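Local coordinates for xyloglucan-specific endo-beta-1,4-glucanase BoGH9A (PDB 6DHT), which catalyses the endohydrolysis of 1,4-beta-D-glucosidic linkages in the xyloglucan backbone, releasing xyloglucan oligosaccharides, at residues N15-Y26 / A93-L104; R477-V485 / P533-E541. All coordinates share one frame; numbering follows the deposited sequence. Where two conformers were deposited one is given.

In the fold
Gln-22 and Arg-19 of contact 1 reach across to contact 2: Gln-22 NE2 is 2.9 Å from Gly-481 O and Arg-19 NH1 3.0 Å from Asn-478 O, both probable hydrogen bonds. The enzyme thus offers a compact case of two domains joined directly. Contact 1 involves strand 93-99 and the 15-26 segment of the N-terminal Ig-like domain, contact 2 two loops of the family 9 glycoside hydrolase domain; their centres are about 17 Å apart. Contact 1 is remote from the annotated sites, whereas contact 2 holds Asp-539, a predicted active-site residue whose side chain is about 8 Å from that of His-497, likewise predicted.

Contact 1: residues N15-Y26 / A93-L104; sequences NDAIRLNQLGYY and ASVTFLIKDSVL
Tyr-26 lays one face of its ring against Val-103, whose CG1 stands over the face 3.6 Å from the ring centroid, a CH-pi contact. With CG of Tyr-26 anti to its own carbonyl carbon (chi1 -67°), the ring extends past Val-103 to Leu-104. Its OH accepts from Leu-104 N at 3.1 Å and also hydrogen-bonds Asp-565, so two hydrogen bonds grip the phenol oxygen. Before this aromatic corner, in the loop after strand 18-19, Tyr-25 forms a single parallel bridge with Ile-99: Tyr-25 N donates to Leu-98 O, and Lys-100 N to Tyr-25 O. The Tyr-25 ring then presents its edge to the face of Phe-97 in an offset edge-to-face pair, planes at 86°. The two sheets of the Ig-like domain, one holding strand 18-19 and the other strand 93-99, meet where Ile-18 CD1 packs on Ala-93 CB at 3.7 Å and, in one of the two Val-95 conformers, Ile-18 CG2 touches Val-95 CG2; Leu-20 CD1 reaches Phe-97 CB. At Gly-24 any CB would clash with Leu-98 O. At the far end, Asn-15 OD1 accepts a hydrogen bond from Ser-94 N at 2.9 Å, the donor standing 51° out of the carbonyl plane.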
loop_
_atom_site.group_PDB
_atom_site.type_symbol
_atom_site.label_atom_id
_atom_site.label_comp_id
_atom_site.label_asym_id
_atom_site.label_seq_id
_atom_site.Cartn_x
_atom_site.Cartn_y
_atom_site.Cartn_z
ATOM N N ASN A 15 -31.937 -1.381 -3.046
ATOM C CA ASN A 15 -30.992 -1.695 -1.974
ATOM C C ASN A 15 -29.589 -1.227 -2.349
ATOM O O ASN A 15 -28.851 -0.716 -1.498
ATOM C CB ASN A 15 -30.985 -3.193 -1.676
ATOM C CG ASN A 15 -32.323 -3.700 -1.152
ATOM O OD1 ASN A 15 -33.167 -2.928 -0.710
ATOM N ND2 ASN A 15 -32.502 -5.014 -1.181
ATOM N N ASP A 16 -29.276 -1.405 -3.634
ATOM C CA ASP A 16 -28.046 -0.973 -4.302
ATOM C C ASP A 16 -27.636 0.470 -4.027
ATOM O O ASP A 16 -26.463 0.824 -4.131
ATOM C CB ASP A 16 -28.269 -1.079 -5.817
ATOM C CG ASP A 16 -27.166 -1.828 -6.520
ATOM O OD1 ASP A 16 -27.477 -2.572 -7.473
ATOM O OD2 ASP A 16 -25.988 -1.672 -6.125
ATOM N N ALA A 17 -28.614 1.314 -3.729
ATOM C CA ALA A 17 -28.377 2.743 -3.614
ATOM C C ALA A 17 -27.801 3.089 -2.253
ATOM O O ALA A 17 -27.325 4.198 -2.053
ATOM C CB ALA A 17 -29.695 3.507 -3.840
ATOM N N ILE A 18 -27.922 2.170 -1.306
ATOM C CA ILE A 18 -27.422 2.428 0.049
ATOM C C ILE A 18 -25.909 2.129 0.098
ATOM O O ILE A 18 -25.500 0.981 0.022
ATOM C CB ILE A 18 -28.164 1.613 1.131
ATOM C CG1 ILE A 18 -29.685 1.836 0.991
ATOM C CG2 ILE A 18 -27.664 2.001 2.535
ATOM C CD1 ILE A 18 -30.509 0.893 1.799
ATOM N N ARG A 19 -25.110 3.178 0.212
ATOM C CA ARG A 19 -23.649 3.055 0.121
ATOM C C ARG A 19 -23.074 3.110 1.531
ATOM O O ARG A 19 -23.312 4.042 2.298
ATOM C CB ARG A 19 -23.103 4.168 -0.774
ATOM C CG ARG A 19 -23.734 4.215 -2.169
ATOM C CD ARG A 19 -23.352 2.989 -3.007
ATOM N NE ARG A 19 -24.273 2.783 -4.124
ATOM C CZ ARG A 19 -24.156 3.364 -5.303
ATOM N NH1 ARG A 19 -23.189 4.219 -5.564
ATOM N NH2 ARG A 19 -25.063 3.104 -6.238
ATOM N N LEU A 20 -22.355 2.059 1.904
ATOM C CA LEU A 20 -21.819 1.998 3.257
ATOM C C LEU A 20 -20.534 1.178 3.288
ATOM O O LEU A 20 -20.177 0.522 2.333
ATOM C CB LEU A 20 -22.853 1.415 4.224
ATOM C CG LEU A 20 -23.058 -0.104 4.246
ATOM C CD1 LEU A 20 -24.046 -0.480 5.306
ATOM C CD2 LEU A 20 -23.547 -0.651 2.888
ATOM N N ASN A 21 -19.865 1.203 4.430
ATOM C CA ASN A 21 -18.754 0.305 4.687
ATOM C C ASN A 21 -19.301 -1.116 4.781
ATOM O O ASN A 21 -20.017 -1.470 5.714
ATOM C CB ASN A 21 -18.092 0.727 5.988
ATOM C CG ASN A 21 -16.890 -0.128 6.337
ATOM O OD1 ASN A 21 -16.886 -1.341 6.116
ATOM N ND2 ASN A 21 -15.874 0.498 6.932
ATOM N N GLN A 22 -18.955 -1.923 3.787
ATOM C CA GLN A 22 -19.533 -3.267 3.662
ATOM C C GLN A 22 -18.920 -4.285 4.599
ATOM O O GLN A 22 -19.353 -5.434 4.629
ATOM C CB GLN A 22 -19.410 -3.753 2.225
ATOM C CG GLN A 22 -20.242 -2.930 1.230
ATOM C CD GLN A 22 -19.984 -3.284 -0.212
ATOM O OE1 GLN A 22 -19.449 -4.351 -0.518
ATOM N NE2 GLN A 22 -20.315 -2.362 -1.125
ATOM N N LEU A 23 -17.896 -3.885 5.368
ATOM C CA LEU A 23 -17.365 -4.765 6.395
ATOM C C LEU A 23 -18.089 -4.504 7.715
ATOM O O LEU A 23 -18.390 -5.440 8.460
ATOM C CB LEU A 23 -15.868 -4.557 6.554
ATOM C CG LEU A 23 -15.021 -4.757 5.307
ATOM C CD1 LEU A 23 -13.549 -4.965 5.731
ATOM C CD2 LEU A 23 -15.470 -5.885 4.397
ATOM N N GLY A 24 -18.398 -3.238 7.986
ATOM C CA GLY A 24 -19.130 -2.864 9.185
ATOM C C GLY A 24 -18.418 -1.767 9.956
ATOM O O GLY A 24 -17.568 -1.059 9.406
ATOM N N TYR A 25 -18.769 -1.636 11.231
ATOM C CA TYR A 25 -18.342 -0.509 12.050
ATOM C C TYR A 25 -17.875 -0.927 13.418
ATOM O O TYR A 25 -18.414 -1.858 14.010
ATOM C CB TYR A 25 -19.501 0.468 12.259
ATOM C CG TYR A 25 -20.105 0.929 10.983
ATOM C CD1 TYR A 25 -19.575 2.004 10.265
ATOM C CD2 TYR A 25 -21.233 0.303 10.478
ATOM C CE1 TYR A 25 -20.124 2.412 9.067
ATOM C CE2 TYR A 25 -21.794 0.711 9.295
ATOM C CZ TYR A 25 -21.240 1.768 8.597
ATOM O OH TYR A 25 -21.788 2.184 7.406
ATOM N N TYR A 26 -16.854 -0.242 13.929
ATOM C CA TYR A 26 -16.470 -0.443 15.324
ATOM C C TYR A 26 -17.539 0.162 16.236
ATOM O O TYR A 26 -18.188 1.141 15.845
ATOM C CB TYR A 26 -15.110 0.203 15.647
ATOM C CG TYR A 26 -13.939 -0.462 14.936
ATOM C CD1 TYR A 26 -13.298 -1.560 15.481
ATOM C CD2 TYR A 26 -13.538 -0.016 13.688
ATOM C CE1 TYR A 26 -12.243 -2.187 14.809
ATOM C CE2 TYR A 26 -12.488 -0.632 13.010
ATOM C CZ TYR A 26 -11.874 -1.720 13.562
ATOM O OH TYR A 26 -10.865 -2.315 12.852
ATOM N N ALA A 93 -35.861 0.433 0.507
ATOM C CA ALA A 93 -34.637 -0.357 0.480
ATOM C C ALA A 93 -34.151 -0.767 1.863
ATOM O O ALA A 93 -34.507 -0.156 2.861
ATOM C CB ALA A 93 -33.564 0.425 -0.218
ATOM N N SER A 94 -33.328 -1.809 1.912
ATOM C CA SER A 94 -32.659 -2.155 3.155
ATOM C C SER A 94 -31.322 -2.859 2.928
ATOM O O SER A 94 -31.056 -3.393 1.858
ATOM C CB SER A 94 -33.566 -3.026 4.025
ATOM O OG SER A 94 -33.690 -4.327 3.480
ATOM N N VAL A 95 -30.480 -2.806 3.956
ATOM C CA VAL A 95 -29.208 -3.520 3.974
ATOM C C VAL A 95 -28.949 -3.920 5.412
ATOM O O VAL A 95 -29.350 -3.211 6.324
ATOM C CB VAL A 95 -28.022 -2.667 3.446
ATOM C CG1 VAL A 95 -28.229 -2.303 1.994
ATOM C CG2 VAL A 95 -27.817 -1.417 4.283
ATOM N N THR A 96 -28.298 -5.063 5.615
ATOM C CA THR A 96 -27.895 -5.469 6.960
ATOM C C THR A 96 -26.427 -5.109 7.145
ATOM O O THR A 96 -25.665 -5.108 6.183
ATOM C CB THR A 96 -28.060 -6.977 7.213
ATOM O OG1 THR A 96 -27.166 -7.703 6.368
ATOM C CG2 THR A 96 -29.485 -7.417 6.941
ATOM N N PHE A 97 -26.046 -4.815 8.382
ATOM C CA PHE A 97 -24.651 -4.498 8.676
ATOM C C PHE A 97 -24.302 -4.919 10.087
ATOM O O PHE A 97 -25.177 -5.193 10.908
ATOM C CB PHE A 97 -24.401 -3.000 8.484
ATOM C CG PHE A 97 -25.129 -2.122 9.468
ATOM C CD1 PHE A 97 -24.532 -1.765 10.666
ATOM C CD2 PHE A 97 -26.404 -1.645 9.199
ATOM C CE1 PHE A 97 -25.184 -0.952 11.589
ATOM C CE2 PHE A 97 -27.056 -0.836 10.116
ATOM C CZ PHE A 97 -26.461 -0.487 11.298
ATOM N N LEU A 98 -23.006 -4.958 10.374
ATOM C CA LEU A 98 -22.510 -5.377 11.674
ATOM C C LEU A 98 -21.835 -4.233 12.382
ATOM O O LEU A 98 -21.137 -3.420 11.760
ATOM C CB LEU A 98 -21.497 -6.513 11.522
ATOM C CG LEU A 98 -21.977 -7.829 10.906
ATOM C CD1 LEU A 98 -20.831 -8.807 10.793
ATOM C CD2 LEU A 98 -23.084 -8.447 11.732
ATOM N N ILE A 99 -22.024 -4.196 13.698
ATOM C CA ILE A 99 -21.205 -3.384 14.581
ATOM C C ILE A 99 -20.450 -4.387 15.428
ATOM O O ILE A 99 -21.057 -5.232 16.075
ATOM C CB ILE A 99 -22.066 -2.468 15.487
ATOM C CG1 ILE A 99 -22.844 -1.463 14.640
ATOM C CG2 ILE A 99 -21.161 -1.754 16.473
ATOM C CD1 ILE A 99 -23.804 -0.557 15.466
ATOM N N LYS A 100 -19.120 -4.349 15.414
ATOM C CA LYS A 100 -18.355 -5.360 16.131
ATOM C C LYS A 100 -16.930 -4.894 16.346
ATOM O O LYS A 100 -16.421 -4.050 15.599
ATOM C CB LYS A 100 -18.340 -6.675 15.360
ATOM C CG LYS A 100 -17.639 -6.583 14.030
ATOM C CD LYS A 100 -17.878 -7.800 13.161
ATOM C CE LYS A 100 -17.088 -9.011 13.604
ATOM N NZ LYS A 100 -17.429 -10.186 12.743
ATOM N N ASP A 101 -16.305 -5.415 17.388
ATOM C CA ASP A 101 -14.870 -5.266 17.549
ATOM C C ASP A 101 -14.112 -5.897 16.375
ATOM O O ASP A 101 -14.577 -6.842 15.735
ATOM C CB ASP A 101 -14.423 -5.940 18.843
ATOM C CG ASP A 101 -14.906 -5.223 20.067
ATOM O OD1 ASP A 101 -15.149 -4.000 19.999
ATOM O OD2 ASP A 101 -14.993 -5.888 21.121
ATOM N N SER A 102 -12.937 -5.331 16.113
ATOM C CA SER A 102 -11.973 -5.883 15.156
ATOM C C SER A 102 -12.562 -6.033 13.765
ATOM O O SER A 102 -12.233 -6.971 13.042
ATOM C CB SER A 102 -11.471 -7.226 15.646
ATOM O OG SER A 102 -10.748 -7.068 16.861
ATOM N N VAL A 103 -13.416 -5.096 13.378
ATOM C CA VAL A 103 -14.129 -5.268 12.123
ATOM C C VAL A 103 -13.185 -5.223 10.905
ATOM O O VAL A 103 -13.443 -5.909 9.914
ATOM C CB VAL A 103 -15.341 -4.287 12.012
ATOM C CG1 VAL A 103 -14.878 -2.897 11.833
ATOM C CG2 VAL A 103 -16.278 -4.719 10.886
ATOM N N LEU A 104 -12.088 -4.471 10.997
ATOM C CA LEU A 104 -11.140 -4.416 9.886
ATOM C C LEU A 104 -10.005 -5.436 10.008
ATOM O O LEU A 104 -9.100 -5.440 9.188
ATOM C CB LEU A 104 -10.542 -3.012 9.721
ATOM C CG LEU A 104 -11.539 -1.880 9.538
ATOM C CD1 LEU A 104 -10.809 -0.554 9.424
ATOM C CD2 LEU A 104 -12.406 -2.111 8.315
HETATM O O HOH W 1 -21.243 -5.462 8.097
#

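Contact 2: residues R477-V485 / P533-E541; sequences RNATGFCYV and PDESYVDTE
Tyr-537 leaves its backbone with CB 4.5 Å from Thr-480 CG2, and with CG anti to the backbone N (chi1 167°) its ring meets two aromatic neighbours, one over its face and one at its edge. At CG the ring meets Tyr-484 CE1 at 3.9 Å, that atom over the centre of the face, planes 89° apart. Farther out, CE2 sits over the middle of the Phe-482 ring, 3.8 Å from CE1 of Phe-482, with planes at 70°. These two T-shaped contacts make one aromatic cluster. At the tip, Tyr-537 OH hydrogen-bonds Asn-547, which also binds Asp-539 OD1. Phe-482 CE2 lies 4.1 Å from Asp-539 OD2, and replacing Phe-482 by alanine would probably leave the Tyr-537 edge without the face it meets and open a gap beside Asp-539. At the 3-10 turn 533-535, Ala-479 CB lies 3.3 Å from OD2 of Asp-534, whose OD1 is hydrogen-bonded to Trp-67 NE1, while a water links Tyr-484 OH to Asp-534 O. No direct hydrogen bond joins the loops: ring edges, methyl groups and this water do. With Asp-539 also hydrogen-bonded to the backbone N of Lys-494 and of His-495, the chemistry implies an apolar flank beside a carboxylate fixed by polar neighbours.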
loop_
_atom_site.group_PDB
_atom_site.type_symbol
_atom_site.label_atom_id
_atom_site.label_comp_id
_atom_site.label_asym_id
_atom_site.label_seq_id
_atom_site.Cartn_x
_atom_site.Cartn_y
_atom_site.Cartn_z
ATOM N N ARG A 477 -18.628 2.955 0.541
ATOM C CA ARG A 477 -19.356 4.212 0.641
ATOM C C ARG A 477 -18.883 5.169 -0.439
ATOM O O ARG A 477 -18.151 6.124 -0.160
ATOM C CB ARG A 477 -19.244 4.826 2.035
ATOM C CG ARG A 477 -20.234 5.958 2.199
ATOM C CD ARG A 477 -20.295 6.436 3.599
ATOM N NE ARG A 477 -19.111 7.221 3.920
ATOM C CZ ARG A 477 -18.595 7.333 5.132
ATOM N NH1 ARG A 477 -19.128 6.656 6.128
ATOM N NH2 ARG A 477 -17.509 8.069 5.332
ATOM N N ASN A 478 -19.310 4.917 -1.679
ATOM C CA ASN A 478 -18.764 5.610 -2.829
ATOM C C ASN A 478 -19.760 5.598 -4.009
ATOM O O ASN A 478 -20.871 5.051 -3.892
ATOM C CB ASN A 478 -17.413 4.970 -3.205
ATOM C CG ASN A 478 -17.565 3.516 -3.615
ATOM O OD1 ASN A 478 -18.382 3.199 -4.489
ATOM N ND2 ASN A 478 -16.824 2.621 -2.977
ATOM N N ALA A 479 -19.343 6.173 -5.126
ATOM C CA ALA A 479 -20.236 6.375 -6.273
ATOM C C ALA A 479 -20.580 5.122 -7.069
ATOM O O ALA A 479 -21.532 5.161 -7.860
ATOM C CB ALA A 479 -19.627 7.378 -7.187
ATOM N N THR A 480 -19.816 4.040 -6.933
ATOM C CA THR A 480 -20.073 2.805 -7.695
ATOM C C THR A 480 -20.735 1.733 -6.842
ATOM O O THR A 480 -21.398 0.829 -7.377
ATOM C CB THR A 480 -18.796 2.212 -8.312
ATOM O OG1 THR A 480 -17.926 1.795 -7.242
ATOM C CG2 THR A 480 -18.106 3.221 -9.156
ATOM N N GLY A 481 -20.549 1.794 -5.524
ATOM C CA GLY A 481 -21.031 0.746 -4.641
ATOM C C GLY A 481 -20.116 -0.463 -4.487
ATOM O O GLY A 481 -20.489 -1.440 -3.862
ATOM N N PHE A 482 -18.925 -0.408 -5.057
ATOM C CA PHE A 482 -17.944 -1.483 -4.855
ATOM C C PHE A 482 -17.170 -1.305 -3.560
ATOM O O PHE A 482 -16.794 -0.197 -3.207
ATOM C CB PHE A 482 -16.921 -1.512 -5.972
ATOM C CG PHE A 482 -17.385 -2.233 -7.206
ATOM C CD1 PHE A 482 -18.154 -1.586 -8.160
ATOM C CD2 PHE A 482 -17.047 -3.553 -7.408
ATOM C CE1 PHE A 482 -18.571 -2.263 -9.313
ATOM C CE2 PHE A 482 -17.454 -4.235 -8.535
ATOM C CZ PHE A 482 -18.231 -3.590 -9.503
ATOM N N CYS A 483 -16.981 -2.418 -2.866
ATOM C CA CYS A 483 -15.870 -2.563 -1.944
ATOM C C CYS A 483 -14.712 -2.948 -2.834
ATOM O O CYS A 483 -14.746 -4.009 -3.452
ATOM C CB CYS A 483 -16.163 -3.666 -0.958
ATOM S SG CYS A 483 -14.741 -4.168 0.022
ATOM N N TYR A 484 -13.718 -2.075 -2.935
ATOM C CA TYR A 484 -12.679 -2.190 -3.957
ATOM C C TYR A 484 -11.519 -3.134 -3.609
ATOM O O TYR A 484 -10.442 -3.021 -4.157
ATOM C CB TYR A 484 -12.122 -0.801 -4.302
ATOM C CG TYR A 484 -13.051 0.143 -5.054
ATOM C CD1 TYR A 484 -13.281 -0.035 -6.412
ATOM C CD2 TYR A 484 -13.600 1.240 -4.436
ATOM C CE1 TYR A 484 -14.053 0.854 -7.111
ATOM C CE2 TYR A 484 -14.395 2.149 -5.125
ATOM C CZ TYR A 484 -14.618 1.936 -6.468
ATOM O OH TYR A 484 -15.402 2.839 -7.182
ATOM N N VAL A 485 -11.774 -4.088 -2.727
ATOM C CA VAL A 485 -10.767 -5.052 -2.309
ATOM C C VAL A 485 -11.290 -6.445 -2.646
ATOM O O VAL A 485 -12.383 -6.827 -2.209
ATOM C CB VAL A 485 -10.515 -4.985 -0.798
ATOM C CG1 VAL A 485 -9.423 -5.976 -0.421
ATOM C CG2 VAL A 485 -10.066 -3.586 -0.385
ATOM N N PRO A 533 -16.219 11.168 -13.042
ATOM C CA PRO A 533 -14.892 10.603 -12.787
ATOM C C PRO A 533 -14.885 9.513 -11.721
ATOM O O PRO A 533 -14.090 8.577 -11.870
ATOM C CB PRO A 533 -14.077 11.801 -12.279
ATOM C CG PRO A 533 -14.817 12.969 -12.609
ATOM C CD PRO A 533 -16.257 12.602 -12.724
ATOM N N ASP A 534 -15.728 9.631 -10.696
ATOM C CA ASP A 534 -15.751 8.651 -9.603
ATOM C C ASP A 534 -16.506 7.368 -9.963
ATOM O O ASP A 534 -16.614 6.437 -9.158
ATOM C CB ASP A 534 -16.245 9.271 -8.284
ATOM C CG ASP A 534 -17.611 9.925 -8.373
ATOM O OD1 ASP A 534 -18.154 10.093 -9.492
ATOM O OD2 ASP A 534 -18.148 10.296 -7.311
ATOM N N GLU A 535 -17.023 7.319 -11.190
ATOM C CA GLU A 535 -17.717 6.147 -11.689
ATOM C C GLU A 535 -16.980 5.516 -12.878
ATOM O O GLU A 535 -17.461 4.550 -13.485
ATOM C CB GLU A 535 -19.143 6.551 -12.088
ATOM C CG GLU A 535 -19.996 7.056 -10.924
ATOM C CD GLU A 535 -21.411 7.437 -11.346
ATOM O OE1 GLU A 535 -21.789 7.157 -12.502
ATOM O OE2 GLU A 535 -22.138 8.019 -10.520
ATOM N N SER A 536 -15.806 6.056 -13.205
ATOM C CA SER A 536 -14.993 5.552 -14.307
ATOM C C SER A 536 -14.199 4.314 -13.911
ATOM O O SER A 536 -12.971 4.306 -13.977
ATOM C CB SER A 536 -14.030 6.618 -14.817
ATOM O OG SER A 536 -14.760 7.724 -15.319
ATOM N N TYR A 537 -14.931 3.263 -13.571
ATOM C CA TYR A 537 -14.369 2.017 -13.073
ATOM C C TYR A 537 -15.100 0.869 -13.780
ATOM O O TYR A 537 -16.324 0.890 -13.872
ATOM C CB TYR A 537 -14.541 1.925 -11.520
ATOM C CG TYR A 537 -14.255 0.535 -11.015
ATOM C CD1 TYR A 537 -12.948 0.081 -10.920
ATOM C CD2 TYR A 537 -15.278 -0.342 -10.692
ATOM C CE1 TYR A 537 -12.670 -1.194 -10.535
ATOM C CE2 TYR A 537 -15.007 -1.648 -10.329
ATOM C CZ TYR A 537 -13.689 -2.049 -10.221
ATOM O OH TYR A 537 -13.389 -3.349 -9.892
ATOM N N VAL A 538 -14.337 -0.093 -14.270
ATOM C CA VAL A 538 -14.888 -1.326 -14.816
ATOM C C VAL A 538 -14.190 -2.548 -14.224
ATOM O O VAL A 538 -12.974 -2.634 -14.211
ATOM C CB VAL A 538 -14.779 -1.386 -16.393
ATOM C CG1 VAL A 538 -15.757 -0.419 -17.005
ATOM C CG2 VAL A 538 -13.364 -1.119 -16.872
ATOM N N ASP A 539 -15.008 -3.505 -13.788
ATOM C CA ASP A 539 -14.505 -4.754 -13.245
ATOM C C ASP A 539 -14.348 -5.786 -14.371
ATOM O O ASP A 539 -15.144 -6.727 -14.504
ATOM C CB ASP A 539 -15.436 -5.235 -12.145
ATOM C CG ASP A 539 -14.950 -6.508 -11.474
ATOM O OD1 ASP A 539 -13.728 -6.773 -11.502
ATOM O OD2 ASP A 539 -15.840 -7.215 -10.922
ATOM N N THR A 540 -13.316 -5.573 -15.176
ATOM C CA THR A 540 -12.958 -6.507 -16.227
ATOM C C THR A 540 -11.452 -6.692 -16.231
ATOM O O THR A 540 -10.701 -5.772 -15.875
ATOM C CB THR A 540 -13.477 -6.021 -17.618
ATOM O OG1 THR A 540 -12.872 -4.760 -17.941
ATOM C CG2 THR A 540 -14.985 -5.883 -17.647
ATOM N N GLU A 541 -11.002 -7.884 -16.623
ATOM C CA GLU A 541 -9.595 -8.229 -16.544
ATOM C C GLU A 541 -8.694 -7.399 -17.454
ATOM O O GLU A 541 -7.479 -7.325 -17.249
ATOM C CB GLU A 541 -9.354 -9.714 -16.840
ATOM C CG GLU A 541 -9.898 -10.714 -15.820
ATOM C CD GLU A 541 -11.364 -11.075 -15.968
ATOM O OE1 GLU A 541 -12.102 -10.419 -16.732
ATOM O OE2 GLU A 541 -11.816 -12.014 -15.262
HETATM O O HOH W 2 -16.105 5.508 -6.555
#